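Side-chain contacts in protein-disulfide isomerase (Novosphingobium aromaticivorans, PDB 3GMF), which probably acts as a thiol-disulfide isomerase of the thioredoxin superfamily, helping to rearrange disulfide bonds in other proteins: residues Thr66-Leu69 / Ile70-Val74; Pro76-Phe79 / Phe80-His83; Tyr127-Met130 / Ala131-Met135; Gly134-Arg137 / Ser138-Asp141. All blocks are in the same frame, centred on the assembly; numbering follows the deposited sequence.

Contact 1: Thr66-Leu69 / Ile70-Val74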
ATOM      1  N   THR A  66      -7.991  -2.665  -5.940  1.00 23.24           N
ATOM      2  CA  THR A  66      -9.259  -2.493  -5.207  1.00 24.40           C
ATOM      3  C   THR A  66      -8.995  -1.977  -3.788  1.00 21.87           C
ATOM      4  O   THR A  66      -9.636  -1.032  -3.335  1.00 23.43           O
ATOM      5  CB  THR A  66     -10.059  -3.815  -5.181  1.00 24.36           C
ATOM      6  OG1 THR A  66     -10.284  -4.271  -6.520  1.00 24.09           O
ATOM      7  CG2 THR A  66     -11.431  -3.635  -4.458  1.00 24.83           C
ATOM      8  N   VAL A  67      -8.034  -2.592  -3.096  1.00 22.30           N
ATOM      9  CA  VAL A  67      -7.641  -2.101  -1.762  1.00 21.11           C
ATOM     10  C   VAL A  67      -7.093  -0.660  -1.803  1.00 20.45           C
ATOM     11  O   VAL A  67      -7.451   0.183  -0.967  1.00 21.90           O
ATOM     12  CB  VAL A  67      -6.634  -3.037  -1.113  1.00 25.07           C
ATOM     13  CG1 VAL A  67      -6.250  -2.492   0.240  1.00 24.35           C
ATOM     14  CG2 VAL A  67      -7.258  -4.419  -0.968  1.00 20.96           C
ATOM     15  N   ALA A  68      -6.256  -0.375  -2.802  1.00 21.29           N
ATOM     16  CA  ALA A  68      -5.660   0.952  -2.947  1.00 24.65           C
ATOM     17  C   ALA A  68      -6.703   2.024  -3.273  1.00 22.46           C
ATOM     18  O   ALA A  68      -6.567   3.163  -2.843  1.00 26.22           O
ATOM     19  CB  ALA A  68      -4.527   0.941  -3.985  1.00 20.75           C
ATOM     20  N   LEU A  69      -7.764   1.659  -3.990  1.00 19.63           N
ATOM     21  CA  LEU A  69      -8.859   2.623  -4.174  1.00 20.33           C
ATOM     22  C   LEU A  69      -9.454   3.010  -2.833  1.00 25.65           C
ATOM     23  O   LEU A  69      -9.656   4.201  -2.579  1.00 30.12           O
ATOM     24  CB  LEU A  69      -9.936   2.096  -5.127  1.00 22.52           C
ATOM     25  CG  LEU A  69      -9.489   2.054  -6.591  1.00 24.19           C
ATOM     26  CD1 LEU A  69     -10.393   1.061  -7.349  1.00 23.42           C
ATOM     27  CD2 LEU A  69      -9.433   3.467  -7.234  1.00 25.60           C
ATOM     28  N   ILE A  70      -9.663   2.029  -1.963  1.00 23.62           N
ATOM     29  CA  ILE A  70     -10.254   2.262  -0.642  1.00 26.49           C
ATOM     30  C   ILE A  70      -9.342   3.155   0.196  1.00 30.40           C
ATOM     31  O   ILE A  70      -9.772   4.222   0.648  1.00 26.99           O
ATOM     32  CB  ILE A  70     -10.590   0.956   0.100  1.00 23.62           C
ATOM     33  CG1 ILE A  70     -11.526   0.059  -0.739  1.00 25.52           C
ATOM     34  CG2 ILE A  70     -11.210   1.249   1.471  1.00 28.64           C
ATOM     35  CD1 ILE A  70     -11.679  -1.368  -0.191  1.00 27.39           C
ATOM     36  N   THR A  71      -8.078   2.753   0.366  1.00 25.24           N
ATOM     37  CA  THR A  71      -7.155   3.534   1.222  1.00 25.38           C
ATOM     38  C   THR A  71      -6.883   4.953   0.678  1.00 25.44           C
ATOM     39  O   THR A  71      -6.669   5.895   1.456  1.00 31.81           O
ATOM     40  CB  THR A  71      -5.830   2.769   1.502  1.00 24.59           C
ATOM     41  OG1 THR A  71      -5.080   2.660   0.283  1.00 24.99           O
ATOM     42  CG2 THR A  71      -6.117   1.367   2.052  1.00 24.92           C
ATOM     43  N   ASN A  72      -6.952   5.125  -0.641  1.00 26.13           N
ATOM     44  CA  ASN A  72      -6.739   6.445  -1.240  1.00 24.43           C
ATOM     45  C   ASN A  72      -7.977   7.342  -1.323  1.00 32.34           C
ATOM     46  O   ASN A  72      -7.839   8.515  -1.691  1.00 29.92           O
ATOM     47  CB  ASN A  72      -6.059   6.341  -2.608  1.00 22.99           C
ATOM     48  CG  ASN A  72      -4.585   5.973  -2.497  1.00 27.45           C
ATOM     49  OD1 ASN A  72      -3.715   6.849  -2.517  1.00 27.04           O
ATOM     50  ND2 ASN A  72      -4.302   4.673  -2.370  1.00 27.20           N
ATOM     51  N   CYS A  73      -9.126   6.818  -0.937  1.00 34.50           N
ATOM     52  CA  CYS A  73     -10.382   7.614  -1.041  0.50 40.12           C
ATOM     53  C   CYS A  73     -10.679   8.289   0.272  1.00 42.67           C
ATOM     54  O   CYS A  73     -11.445   9.213   0.266  1.00 42.55           O
ATOM     55  CB  CYS A  73     -11.589   6.799  -1.555  0.50 39.41           C
ATOM     56  SG  CYS A  73     -12.460   5.717  -0.366  0.50 49.95           S
ATOM     57  N   VAL A  74     -10.059   7.882   1.360  1.00 42.68           N
ATOM     58  CA  VAL A  74     -10.227   8.518   2.672  1.00 43.90           C
ATOM     59  C   VAL A  74      -9.344   9.771   2.801  1.00 47.03           C
ATOM     60  O   VAL A  74      -8.355   9.903   2.079  1.00 45.54           O
ATOM     61  CB  VAL A  74      -9.967   7.524   3.853  1.00 42.59           C
ATOM     62  CG1 VAL A  74     -11.013   6.418   3.889  1.00 48.27           C
ATOM     63  CG2 VAL A  74      -8.548   6.952   3.822  1.00 37.18           C
TER
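Asn-72 folds back onto Ala-68 in the last turns of helix 62-73, within the helical part of a thioredoxin-family chain, and illustrates how a polar residue can grip one helix carbonyl twice. Ala-68 O receives the backbone N-H of Asn-72, N to O 3.0 Å, and also its amide, with Asn-72 ND2 only 2.8 Å from Ala-68 O. The two donors approach from opposite faces of the carbonyl plane, while the acceptor lies close to the plane of the amide. This return is possible because CG stands beside the backbone N and anti to the carbonyl carbon (chi1 -73°). ND2 also bonds Asn-57 OD1, so one amide nitrogen ties the helix to strand 51-57. A leucine in its place would probably leave Ala-68 O with a single strong donor and deprive Asn-57 OD1 of this mate.

Thr-71 carries the next rung, its N 3.0 Å from Val-67 O in a nearly straight bond of 170°. Its OG1 sits between the backbone N and the carbonyl carbon (chi1 68°), where it bonds Tyr-25 OH, which leaves CG2 to lie alongside the helix, 4.3 Å from Val-67 CG1. On another side of the helix Ile-70 packs on the preceding turn: its N makes a weak bond to Thr-66 O, and its CG1 comes within 3.4 Å of that same Thr-66 O.

Contact 2: Pro76-Phe79 / Phe80-His83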
ATOM      1  N   PRO A  76      -6.385  12.205   4.079  1.00 49.24           N
ATOM      2  CA  PRO A  76      -4.985  11.957   4.472  1.00 50.92           C
ATOM      3  C   PRO A  76      -4.787  11.523   5.928  1.00 48.70           C
ATOM      4  O   PRO A  76      -4.019  10.596   6.189  1.00 45.62           O
ATOM      5  CB  PRO A  76      -4.309  13.305   4.216  1.00 49.50           C
ATOM      6  CG  PRO A  76      -5.075  13.884   3.084  1.00 52.92           C
ATOM      7  CD  PRO A  76      -6.497  13.396   3.212  1.00 51.44           C
ATOM      8  N   SER A  77      -5.515  12.149   6.853  1.00 46.60           N
ATOM      9  CA  SER A  77      -5.406  11.842   8.284  1.00 47.14           C
ATOM     10  C   SER A  77      -5.985  10.473   8.703  1.00 43.38           C
ATOM     11  O   SER A  77      -5.899  10.096   9.877  1.00 45.86           O
ATOM     12  CB  SER A  77      -6.051  12.966   9.106  1.00 45.06           C
ATOM     13  OG  SER A  77      -7.400  13.146   8.719  1.00 46.08           O
ATOM     14  N   ARG A  78      -6.582   9.762   7.743  1.00 39.75           N
ATOM     15  CA  ARG A  78      -7.109   8.420   7.964  0.50 39.14           C
ATOM     16  C   ARG A  78      -6.317   7.379   7.155  1.00 39.66           C
ATOM     17  O   ARG A  78      -6.327   6.189   7.494  1.00 39.35           O
ATOM     18  CB  ARG A  78      -8.616   8.371   7.652  0.50 39.81           C
ATOM     19  CG  ARG A  78      -9.232   6.976   7.533  0.50 46.53           C
ATOM     20  CD  ARG A  78     -10.448   6.764   8.434  0.50 51.87           C
ATOM     21  NE  ARG A  78     -10.999   5.410   8.302  0.50 50.43           N
ATOM     22  CZ  ARG A  78     -10.488   4.314   8.868  0.50 51.80           C
ATOM     23  NH1 ARG A  78      -9.389   4.378   9.613  0.50 52.19           N
ATOM     24  NH2 ARG A  78     -11.077   3.140   8.680  0.50 46.21           N
ATOM     25  N   PHE A  79      -5.616   7.826   6.104  1.00 36.55           N
ATOM     26  CA  PHE A  79      -4.825   6.889   5.252  1.00 33.21           C
ATOM     27  C   PHE A  79      -4.016   5.901   6.046  1.00 31.60           C
ATOM     28  O   PHE A  79      -4.118   4.690   5.812  1.00 33.15           O
ATOM     29  CB  PHE A  79      -3.859   7.608   4.289  1.00 33.99           C
ATOM     30  CG  PHE A  79      -2.958   6.649   3.524  1.00 29.92           C
ATOM     31  CD1 PHE A  79      -3.446   5.963   2.411  1.00 30.61           C
ATOM     32  CD2 PHE A  79      -1.643   6.401   3.949  1.00 26.66           C
ATOM     33  CE1 PHE A  79      -2.631   5.054   1.714  1.00 28.54           C
ATOM     34  CE2 PHE A  79      -0.818   5.492   3.252  1.00 27.12           C
ATOM     35  CZ  PHE A  79      -1.326   4.822   2.143  1.00 28.70           C
ATOM     36  N   PHE A  80      -3.171   6.412   6.942  1.00 31.14           N
ATOM     37  CA  PHE A  80      -2.163   5.564   7.576  1.00 31.58           C
ATOM     38  C   PHE A  80      -2.750   4.493   8.472  1.00 32.21           C
ATOM     39  O   PHE A  80      -2.242   3.371   8.482  1.00 36.31           O
ATOM     40  CB  PHE A  80      -1.070   6.391   8.266  1.00 32.78           C
ATOM     41  CG  PHE A  80      -0.006   6.860   7.323  1.00 33.26           C
ATOM     42  CD1 PHE A  80       1.039   6.009   6.966  1.00 39.11           C
ATOM     43  CD2 PHE A  80      -0.061   8.131   6.756  1.00 30.81           C
ATOM     44  CE1 PHE A  80       2.018   6.421   6.079  1.00 36.68           C
ATOM     45  CE2 PHE A  80       0.932   8.554   5.849  1.00 34.73           C
ATOM     46  CZ  PHE A  80       1.963   7.692   5.517  1.00 39.60           C
ATOM     47  N   THR A  81      -3.828   4.817   9.197  1.00 34.35           N
ATOM     48  CA  THR A  81      -4.509   3.808  10.011  0.50 35.28           C
ATOM     49  C   THR A  81      -5.118   2.714   9.135  1.00 34.12           C
ATOM     50  O   THR A  81      -5.000   1.535   9.440  1.00 31.18           O
ATOM     51  CB  THR A  81      -5.585   4.394  10.959  0.50 38.41           C
ATOM     52  OG1 THR A  81      -6.317   5.435  10.299  0.50 35.95           O
ATOM     53  CG2 THR A  81      -4.928   4.944  12.207  0.50 38.11           C
ATOM     54  N   LEU A  82      -5.733   3.116   8.032  1.00 33.79           N
ATOM     55  CA  LEU A  82      -6.382   2.174   7.127  1.00 29.12           C
ATOM     56  C   LEU A  82      -5.376   1.306   6.344  1.00 25.96           C
ATOM     57  O   LEU A  82      -5.557   0.080   6.238  1.00 27.04           O
ATOM     58  CB  LEU A  82      -7.298   2.937   6.178  1.00 32.35           C
ATOM     59  CG  LEU A  82      -8.396   2.118   5.488  1.00 37.18           C
ATOM     60  CD1 LEU A  82      -9.129   1.185   6.475  1.00 38.18           C
ATOM     61  CD2 LEU A  82      -9.351   3.068   4.802  1.00 36.31           C
ATOM     62  N   HIS A  83      -4.351   1.948   5.800  1.00 29.53           N
ATOM     63  CA  HIS A  83      -3.230   1.272   5.138  1.00 26.00           C
ATOM     64  C   HIS A  83      -2.599   0.230   6.062  1.00 26.96           C
ATOM     65  O   HIS A  83      -2.415  -0.917   5.667  1.00 27.46           O
ATOM     66  CB  HIS A  83      -2.193   2.312   4.685  1.00 25.53           C
ATOM     67  CG  HIS A  83      -0.910   1.725   4.168  1.00 27.80           C
ATOM     68  ND1 HIS A  83      -0.756   1.309   2.860  1.00 21.30           N
ATOM     69  CD2 HIS A  83       0.277   1.499   4.777  1.00 29.98           C
ATOM     70  CE1 HIS A  83       0.470   0.840   2.694  1.00 23.98           C
ATOM     71  NE2 HIS A  83       1.120   0.956   3.841  1.00 24.40           N
TER
HETATM   72  O   HOH W   1      -3.088   9.158   8.103  1.00 41.31           O
HETATM   73  O   HOH W   2      -6.997   7.564  11.768  1.00 40.67           O
HETATM   74  O   HOH W   3      -4.484   7.729  10.067  1.00 43.96           O
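Phe-79 and Phe-80 meet edge to face in the first turns of helix 76-88, where with His-83 they form an aromatic cluster, a worked case of rings from neighbouring helix positions packing together. The planes of the two phenyl rings stand at 90°, and Phe-79 CD2 points at the middle of the Phe-80 face, 3.7 Å from Phe-80 CD2. One turn on, His-83 lies alongside Phe-79 and points the same way. Their planes are nearly parallel but slid apart, so it is the methylene that makes the CH-pi contact, His-83 CB lying 3.9 Å from the centroid of the Phe-79 ring. Both rings leave the helix with CG anti to the backbone N (chi1 174° for Phe-79), which sets them side by side. Phe-79 also stacks on His-8, and His-83 ND1 bonds Tyr-25 OH. Replacing Phe-79 by an alanine is likely to open a gap between Phe-80, His-83 and His-8 and leave the Phe-80 face without its edge partner.

Among the backbone bonds, His-83 N reaches Phe-79 O at 2.8 Å, whereas the opening turn is hydrated. One water bridges Ser-77 O and Thr-81 N. Another accepts from Phe-80 N at 3.0 Å and donates to Pro-76 O at 2.6 Å, standing at the edge of the Phe-80 ring, in its plane.

Contact 3: Tyr127-Met130 / Ala131-Met135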
ATOM      1  N   TYR A 127     -16.893  -5.100   1.674  1.00 31.33           N
ATOM      2  CA  TYR A 127     -18.057  -4.393   2.211  1.00 35.87           C
ATOM      3  C   TYR A 127     -18.150  -4.595   3.725  1.00 36.06           C
ATOM      4  O   TYR A 127     -18.242  -3.614   4.457  1.00 34.39           O
ATOM      5  CB  TYR A 127     -19.342  -4.809   1.483  1.00 36.91           C
ATOM      6  CG  TYR A 127     -19.278  -4.581  -0.011  1.00 42.65           C
ATOM      7  CD1 TYR A 127     -19.486  -3.312  -0.553  1.00 38.55           C
ATOM      8  CD2 TYR A 127     -18.992  -5.635  -0.884  1.00 43.63           C
ATOM      9  CE1 TYR A 127     -19.407  -3.092  -1.930  1.00 40.56           C
ATOM     10  CE2 TYR A 127     -18.918  -5.428  -2.264  1.00 34.90           C
ATOM     11  CZ  TYR A 127     -19.126  -4.149  -2.776  1.00 38.92           C
ATOM     12  OH  TYR A 127     -19.060  -3.953  -4.139  1.00 46.58           O
ATOM     13  N   ASP A 128     -18.067  -5.853   4.175  1.00 35.26           N
ATOM     14  CA  ASP A 128     -18.045  -6.188   5.608  1.00 38.88           C
ATOM     15  C   ASP A 128     -16.804  -5.659   6.340  1.00 40.46           C
ATOM     16  O   ASP A 128     -16.924  -5.099   7.432  1.00 38.47           O
ATOM     17  CB  ASP A 128     -18.182  -7.708   5.824  1.00 42.44           C
ATOM     18  CG  ASP A 128     -19.594  -8.229   5.536  1.00 51.53           C
ATOM     19  OD1 ASP A 128     -20.501  -7.426   5.223  1.00 49.98           O
ATOM     20  OD2 ASP A 128     -19.798  -9.461   5.618  1.00 56.80           O
ATOM     21  N   PHE A 129     -15.623  -5.829   5.736  1.00 31.46           N
ATOM     22  CA  PHE A 129     -14.369  -5.310   6.287  1.00 31.06           C
ATOM     23  C   PHE A 129     -14.441  -3.794   6.563  1.00 33.73           C
ATOM     24  O   PHE A 129     -14.022  -3.319   7.624  1.00 38.33           O
ATOM     25  CB  PHE A 129     -13.192  -5.626   5.327  1.00 34.68           C
ATOM     26  CG  PHE A 129     -11.826  -5.354   5.912  1.00 28.34           C
ATOM     27  CD1 PHE A 129     -11.149  -6.344   6.619  1.00 32.67           C
ATOM     28  CD2 PHE A 129     -11.201  -4.120   5.733  1.00 34.72           C
ATOM     29  CE1 PHE A 129      -9.886  -6.106   7.155  1.00 30.39           C
ATOM     30  CE2 PHE A 129      -9.948  -3.874   6.269  1.00 35.54           C
ATOM     31  CZ  PHE A 129      -9.284  -4.868   6.978  1.00 35.74           C
ATOM     32  N   MET A 130     -14.979  -3.041   5.611  1.00 29.57           N
ATOM     33  CA  MET A 130     -15.027  -1.582   5.732  1.00 29.49           C
ATOM     34  C   MET A 130     -16.213  -1.067   6.555  1.00 32.17           C
ATOM     35  O   MET A 130     -16.135   0.016   7.148  1.00 38.31           O
ATOM     36  CB  MET A 130     -14.959  -0.933   4.354  1.00 32.98           C
ATOM     37  CG  MET A 130     -13.563  -1.065   3.724  1.00 22.83           C
ATOM     38  SD  MET A 130     -12.192  -0.476   4.742  1.00 24.87           S
ATOM     39  CE  MET A 130     -12.634   1.244   4.972  1.00 33.30           C
ATOM     40  N   ALA A 131     -17.289  -1.846   6.591  1.00 38.42           N
ATOM     41  CA  ALA A 131     -18.454  -1.551   7.446  1.00 43.36           C
ATOM     42  C   ALA A 131     -18.053  -1.624   8.910  1.00 44.81           C
ATOM     43  O   ALA A 131     -18.478  -0.799   9.719  1.00 45.62           O
ATOM     44  CB  ALA A 131     -19.589  -2.512   7.167  1.00 40.22           C
ATOM     45  N   ALA A 132     -17.206  -2.600   9.234  1.00 43.65           N
ATOM     46  CA  ALA A 132     -16.652  -2.744  10.581  1.00 45.66           C
ATOM     47  C   ALA A 132     -15.692  -1.600  10.955  1.00 49.28           C
ATOM     48  O   ALA A 132     -15.233  -1.516  12.093  1.00 50.54           O
ATOM     49  CB  ALA A 132     -15.973  -4.102  10.726  1.00 47.72           C
ATOM     50  N   ARG A 133     -15.407  -0.726   9.987  1.00 47.73           N
ATOM     51  CA  ARG A 133     -14.532   0.429  10.174  1.00 51.38           C
ATOM     52  C   ARG A 133     -15.217   1.743   9.779  1.00 51.03           C
ATOM     53  O   ARG A 133     -14.552   2.736   9.459  1.00 57.67           O
ATOM     54  CB  ARG A 133     -13.235   0.238   9.388  1.00 47.99           C
ATOM     55  CG  ARG A 133     -12.325  -0.788  10.012  1.00 46.24           C
ATOM     56  CD  ARG A 133     -11.239  -1.260   9.064  1.00 44.07           C
ATOM     57  NE  ARG A 133     -10.323  -2.145   9.770  1.00 43.27           N
ATOM     58  CZ  ARG A 133     -10.517  -3.451   9.946  1.00 48.85           C
ATOM     59  NH1 ARG A 133     -11.594  -4.059   9.444  1.00 44.94           N
ATOM     60  NH2 ARG A 133      -9.622  -4.156  10.624  1.00 45.44           N
ATOM     61  N   GLY A 134     -16.548   1.734   9.788  1.00 52.32           N
ATOM     62  CA  GLY A 134     -17.326   2.958   9.650  1.00 52.45           C
ATOM     63  C   GLY A 134     -17.763   3.356   8.252  1.00 52.09           C
ATOM     64  O   GLY A 134     -18.618   4.231   8.107  1.00 51.15           O
ATOM     65  N   MET A 135     -17.183   2.724   7.228  1.00 44.90           N
ATOM     66  CA  MET A 135     -17.520   3.027   5.835  1.00 41.74           C
ATOM     67  C   MET A 135     -18.696   2.170   5.363  1.00 46.30           C
ATOM     68  O   MET A 135     -18.574   0.950   5.254  1.00 43.37           O
ATOM     69  CB  MET A 135     -16.295   2.816   4.922  1.00 41.57           C
ATOM     70  CG  MET A 135     -16.503   3.239   3.464  1.00 43.28           C
ATOM     71  SD  MET A 135     -15.074   3.031   2.359  1.00 31.28           S
ATOM     72  CE  MET A 135     -14.042   4.424   2.821  1.00 44.38           C
TER
HETATM   73  O   HOH W   4     -19.097  -1.080   3.564  1.00 41.51           O
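Met-130 O is gripped by two backbone donors as helix 126-131 ends: Met-135 N at 2.9 Å from Met-130 O, and Arg-133 N more weakly. Together with the bond from Gly-134 N to Ala-131 O, the first of these makes a Schellman motif, the classic way of closing a helix. Gly-134 is its C-prime residue. At its phi of 93° a side chain would collide with the carbonyl oxygen before it, so glycine suits the place. A water joins Tyr-127 O to Met-135 O, fastening the outgoing chain to the helix once more.

Arg-133 uses its guanidinium in two directions at once. In its own plane NH1 bonds Phe-129 O at 3.1 Å; with one face it lies flat on the Phe-129 ring, planes 9° apart. Arg-133 CZ lies 3.9 Å from the centroid of the Phe-129 ring, a cation-pi stack with NH1 above the middle of the ring. An in-plane bond and a stacked face should together hold the group against rotation. On the buried side Met-130, its chain bent at both chi2 and chi3, curls so that its CE meets Met-135 CB at 4.0 Å.

The Phe-129 ring meets Phe-86 and, edge to face, Trp-93, and Arg-133 rests on Leu-82 of helix 76-88. Met-130 packs against Ile-70 of helix 62-73 as well as Leu-82, while Tyr-127 faces Leu-140 and Leu-144 of helix 137-144.

Contact 4: Gly134-Arg137 / Ser138-Asp141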
ATOM      1  N   GLY A 134     -16.548   1.734   9.788  1.00 52.32           N
ATOM      2  CA  GLY A 134     -17.326   2.958   9.650  1.00 52.45           C
ATOM      3  C   GLY A 134     -17.763   3.356   8.252  1.00 52.09           C
ATOM      4  O   GLY A 134     -18.618   4.231   8.107  1.00 51.15           O
ATOM      5  N   MET A 135     -17.183   2.724   7.228  1.00 44.90           N
ATOM      6  CA  MET A 135     -17.520   3.027   5.835  1.00 41.74           C
ATOM      7  C   MET A 135     -18.696   2.170   5.363  1.00 46.30           C
ATOM      8  O   MET A 135     -18.574   0.950   5.254  1.00 43.37           O
ATOM      9  CB  MET A 135     -16.295   2.816   4.922  1.00 41.57           C
ATOM     10  CG  MET A 135     -16.503   3.239   3.464  1.00 43.28           C
ATOM     11  SD  MET A 135     -15.074   3.031   2.359  1.00 31.28           S
ATOM     12  CE  MET A 135     -14.042   4.424   2.821  1.00 44.38           C
ATOM     13  N   ASP A 136     -19.826   2.810   5.068  1.00 46.00           N
ATOM     14  CA  ASP A 136     -21.020   2.088   4.613  1.00 49.23           C
ATOM     15  C   ASP A 136     -20.899   1.668   3.148  1.00 50.50           C
ATOM     16  O   ASP A 136     -19.906   1.994   2.489  1.00 49.26           O
ATOM     17  CB  ASP A 136     -22.310   2.895   4.872  1.00 50.94           C
ATOM     18  CG  ASP A 136     -22.279   4.297   4.268  1.00 61.79           C
ATOM     19  OD1 ASP A 136     -21.881   4.462   3.095  1.00 58.90           O
ATOM     20  OD2 ASP A 136     -22.680   5.251   4.975  1.00 69.41           O
ATOM     21  N   ARG A 137     -21.905   0.950   2.651  1.00 48.11           N
ATOM     22  CA  ARG A 137     -21.921   0.475   1.271  1.00 51.59           C
ATOM     23  C   ARG A 137     -21.900   1.606   0.224  1.00 53.46           C
ATOM     24  O   ARG A 137     -21.180   1.504  -0.765  1.00 51.75           O
ATOM     25  CB  ARG A 137     -23.105  -0.470   1.031  1.00 50.46           C
ATOM     26  CG  ARG A 137     -23.069  -1.189  -0.320  1.00 50.26           C
ATOM     27  CD  ARG A 137     -24.128  -2.271  -0.411  1.00 53.37           C
ATOM     28  NE  ARG A 137     -23.689  -3.536   0.181  1.00 57.69           N
ATOM     29  CZ  ARG A 137     -23.068  -4.507  -0.488  1.00 56.13           C
ATOM     30  NH1 ARG A 137     -22.796  -4.367  -1.783  1.00 53.57           N
ATOM     31  NH2 ARG A 137     -22.712  -5.620   0.141  1.00 58.23           N
ATOM     32  N   SER A 138     -22.666   2.674   0.457  1.00 54.18           N
ATOM     33  CA  SER A 138     -22.750   3.796  -0.483  0.50 53.89           C
ATOM     34  C   SER A 138     -21.423   4.547  -0.624  1.00 53.55           C
ATOM     35  O   SER A 138     -21.042   4.939  -1.729  1.00 53.23           O
ATOM     36  CB  SER A 138     -23.876   4.762  -0.087  0.50 54.95           C
ATOM     37  OG  SER A 138     -23.657   5.322   1.200  0.50 51.95           O
ATOM     38  N   THR A 139     -20.733   4.749   0.500  1.00 48.19           N
ATOM     39  CA  THR A 139     -19.418   5.393   0.495  1.00 46.45           C
ATOM     40  C   THR A 139     -18.406   4.480  -0.213  1.00 41.49           C
ATOM     41  O   THR A 139     -17.601   4.955  -1.026  1.00 39.90           O
ATOM     42  CB  THR A 139     -18.941   5.729   1.928  1.00 48.06           C
ATOM     43  OG1 THR A 139     -19.951   6.497   2.593  1.00 57.14           O
ATOM     44  CG2 THR A 139     -17.635   6.532   1.921  1.00 44.49           C
ATOM     45  N   LEU A 140     -18.480   3.175   0.066  1.00 35.61           N
ATOM     46  CA  LEU A 140     -17.559   2.213  -0.571  1.00 35.81           C
ATOM     47  C   LEU A 140     -17.832   2.061  -2.073  1.00 37.84           C
ATOM     48  O   LEU A 140     -16.887   2.013  -2.867  1.00 36.23           O
ATOM     49  CB  LEU A 140     -17.532   0.856   0.163  1.00 34.36           C
ATOM     50  CG  LEU A 140     -16.586  -0.248  -0.360  1.00 31.07           C
ATOM     51  CD1 LEU A 140     -15.152   0.245  -0.513  1.00 43.96           C
ATOM     52  CD2 LEU A 140     -16.603  -1.468   0.524  1.00 33.27           C
ATOM     53  N   ASP A 141     -19.107   2.037  -2.464  1.00 37.16           N
ATOM     54  CA  ASP A 141     -19.490   2.010  -3.891  1.00 44.33           C
ATOM     55  C   ASP A 141     -18.870   3.147  -4.712  1.00 43.34           C
ATOM     56  O   ASP A 141     -18.367   2.903  -5.813  1.00 42.68           O
ATOM     57  CB  ASP A 141     -21.016   2.070  -4.070  1.00 49.49           C
ATOM     58  CG  ASP A 141     -21.710   0.765  -3.722  1.00 56.83           C
ATOM     59  OD1 ASP A 141     -21.056  -0.300  -3.743  1.00 52.75           O
ATOM     60  OD2 ASP A 141     -22.924   0.816  -3.428  1.00 67.98           O
TER
HETATM   61  O   HOH W   5     -19.899   5.819   5.565  1.00 46.51           O
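Asp-136 OD1 receives Thr-139 N at 2.9 Å, the N-cap bond that starts helix 137-144. The amide meets the oxygen nearly along its C-O axis, whereas the Thr-139 hydroxyl comes from above the carboxylate plane, OG1 to Asp-136 OD1 2.8 Å. In one of the two modelled conformers of Ser-138, OG donates to the same oxygen, a bond to be taken as provisional. With CG between the backbone N and the carbonyl carbon (chi1 55°), the carboxylate is turned over the helix start. In the first turn Arg-137 O accepts from Asp-141 N at 2.7 Å.

A water forms the second shell. It accepts from Asp-136 N and donates to Thr-139 OG1 and Gly-134 O, so the threonine hydroxyl also has a water donor while it serves the cap. Met-135 and Leu-140 meet across the cap as a hydrophobic staple, with Met-135 SD 3.9 Å from Leu-140 CB, and Met-135 CG also touches Thr-139 CG2. Further out, Arg-137 extends to a cation-pi contact with Tyr-127.

Such a gathering of donors on one carboxylate oxygen, set at the positive end of the helix dipole, probably favours the ionised form of Asp-136 and satisfies an N-H that the first turn cannot pair within its own backbone.

In the fold
Contacts 1, 2 and 3 follow in series along the chain, and contact 4 begins on Gly-134 and Met-135, where contact 3 ends; all lie in the helical part of the molecule beside the mixed sheet. Contacts 1 and 2, on the consecutive helices 62-73 and 76-88, have centres about 10 Å apart and touch where Thr-71 and Val-74 meet Phe-79 and Leu-82. The centres of contacts 3 and 4 are about 7 Å apart. Met-135 touches Cys-73 of contact 1, whose disulfide to Cys-143 covalently joins helices 62-73 and 137-144. Contacts 3 and 4 thus fix helix ends, contacts 1 and 2 lie within their helices, and Leu-82 on Met-130 joins contacts 2 and 3.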